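UPF0255 protein frsA (Vibrio vulnificus, PDB 4I4C) belongs to the alpha/beta-hydrolase clan and probably hydrolyses carboxylic esters, releasing an alcohol and a carboxylate. Local coordinates at residues 65-68 with 69-73. Sequence-based numbering, arbitrary orientation.
Sequences IEQE and QVLAR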
loop_
_atom_site.group_PDB
_atom_site.type_symbol
_atom_site.label_atom_id
_atom_site.label_comp_id
_atom_site.label_asym_id
_atom_site.label_seq_id
_atom_site.Cartn_x
_atom_site.Cartn_y
_atom_site.Cartn_z
ATOM N N ILE A 65 -11.201 -12.708 14.256
ATOM C CA ILE A 65 -12.284 -13.693 14.226
ATOM C C ILE A 65 -13.132 -13.528 12.966
ATOM O O ILE A 65 -13.467 -14.515 12.303
ATOM C CB ILE A 65 -13.176 -13.620 15.499
ATOM C CG1 ILE A 65 -12.319 -13.753 16.759
ATOM C CG2 ILE A 65 -14.237 -14.700 15.490
ATOM C CD1 ILE A 65 -11.609 -15.071 16.873
ATOM N N GLU A 66 -13.477 -12.280 12.634
ATOM C CA GLU A 66 -14.325 -12.006 11.468
ATOM C C GLU A 66 -13.580 -12.300 10.163
ATOM O O GLU A 66 -14.166 -12.753 9.190
ATOM C CB GLU A 66 -14.810 -10.558 11.472
ATOM C CG GLU A 66 -15.666 -10.176 12.675
ATOM C CD GLU A 66 -15.905 -8.676 12.769
ATOM O OE1 GLU A 66 -15.263 -7.915 12.011
ATOM O OE2 GLU A 66 -16.734 -8.256 13.603
ATOM N N GLN A 67 -12.276 -12.038 10.159
ATOM C CA GLN A 67 -11.427 -12.380 9.024
ATOM C C GLN A 67 -11.405 -13.890 8.767
ATOM O O GLN A 67 -11.489 -14.339 7.619
ATOM C CB GLN A 67 -10.001 -11.857 9.251
ATOM C CG GLN A 67 -8.986 -12.423 8.299
ATOM C CD GLN A 67 -7.688 -11.632 8.285
ATOM O OE1 GLN A 67 -7.435 -10.870 7.356
ATOM N NE2 GLN A 67 -6.859 -11.818 9.309
ATOM N N GLU A 68 -11.294 -14.677 9.834
ATOM C CA GLU A 68 -11.318 -16.126 9.669
ATOM C C GLU A 68 -12.688 -16.583 9.174
ATOM O O GLU A 68 -12.768 -17.488 8.347
ATOM C CB GLU A 68 -10.933 -16.880 10.946
ATOM C CG GLU A 68 -9.450 -16.778 11.338
ATOM C CD GLU A 68 -8.504 -16.926 10.148
ATOM O OE1 GLU A 68 -8.771 -17.748 9.237
ATOM O OE2 GLU A 68 -7.482 -16.215 10.125
ATOM N N GLN A 69 -13.758 -15.963 9.671
ATOM C CA GLN A 69 -15.110 -16.313 9.198
ATOM C C GLN A 69 -15.223 -16.020 7.690
ATOM O O GLN A 69 -15.785 -16.819 6.927
ATOM C CB GLN A 69 -16.194 -15.577 9.993
ATOM C CG GLN A 69 -16.251 -15.968 11.486
ATOM C CD GLN A 69 -17.300 -15.203 12.280
ATOM O OE1 GLN A 69 -17.965 -14.308 11.760
ATOM N NE2 GLN A 69 -17.452 -15.562 13.555
ATOM N N VAL A 70 -14.665 -14.886 7.269
ATOM C CA VAL A 70 -14.671 -14.496 5.860
ATOM C C VAL A 70 -13.863 -15.474 5.028
ATOM O O VAL A 70 -14.344 -15.986 4.014
ATOM C CB VAL A 70 -14.120 -13.058 5.656
ATOM C CG1 VAL A 70 -13.918 -12.770 4.179
ATOM C CG2 VAL A 70 -15.071 -12.038 6.272
ATOM N N LEU A 71 -12.646 -15.759 5.476
ATOM C CA LEU A 71 -11.765 -16.665 4.748
ATOM C C LEU A 71 -12.318 -18.091 4.703
ATOM O O LEU A 71 -12.152 -18.799 3.704
ATOM C CB LEU A 71 -10.353 -16.647 5.338
ATOM C CG LEU A 71 -9.589 -15.327 5.143
ATOM C CD1 LEU A 71 -8.233 -15.364 5.869
ATOM C CD2 LEU A 71 -9.377 -15.021 3.672
ATOM N N ALA A 72 -12.974 -18.507 5.782
ATOM C CA ALA A 72 -13.608 -19.823 5.811
ATOM C C ALA A 72 -14.746 -19.932 4.796
ATOM O O ALA A 72 -14.841 -20.925 4.088
ATOM C CB ALA A 72 -14.091 -20.165 7.212
ATOM N N ARG A 73 -15.601 -18.918 4.712
ATOM C CA ARG A 73 -16.684 -18.953 3.725
ATOM C C ARG A 73 -16.125 -18.982 2.290
ATOM O O ARG A 73 -16.737 -19.555 1.391
ATOM C CB ARG A 73 -17.639 -17.767 3.905
ATOM C CG ARG A 73 -18.585 -17.862 5.108
ATOM C CD ARG A 73 -19.400 -16.580 5.220
ATOM N NE ARG A 73 -20.494 -16.698 6.187
ATOM C CZ ARG A 73 -21.724 -17.115 5.885
ATOM N NH1 ARG A 73 -22.031 -17.440 4.639
ATOM N NH2 ARG A 73 -22.656 -17.190 6.830
#
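Q67 and L71, one turn apart on helix 64-75, lie side by side and point the same way, with CG of Q67 3.9 Å from CD1 of L71. Q67 starts with CG anti to its own N (chi1 167°) and stays extended, which carries its amide away from the helix axis and toward helix 54-60, where NE2 bonds to the carbonyl O of R54; the aliphatic part is left alongside the leucine methyl. Both residues are buried, Q67 against W57 and V58 of helix 54-60 and W102 of helix 98-114. E68 comes across L71 at a slant. Its OE1 stops 4.2 Å from L71 CD1, a loose van der Waals approach; the carboxylate is engaged elsewhere, OE2 forming a salt bridge with R54.

On the outward side Q69 runs across I65, one turn earlier. With CG beside the backbone N (chi1 -65°), that carbon sits 3.2 Å from the carbonyl O of I65, and the extended chain then brings NE2 to 3.9 Å from I65 CG2, a van der Waals touch between the amide nitrogen and a methyl, at the surface. V70 likewise sets CG2 against the carbonyl O of E66, while W102 packs on its side chain.

Underneath run four successive i to i+4 backbone bonds, from Q69 N to I65 O through A72 N to E68 O; the one from L71 N to Q67 O, 2.8 Å, is the straightest at 166°. The whole is a regular amphipathic alpha-helix, its Q67, V70 and L71 face packed on neighbouring helices and its I65, Q69 and A72 face turned to solvent.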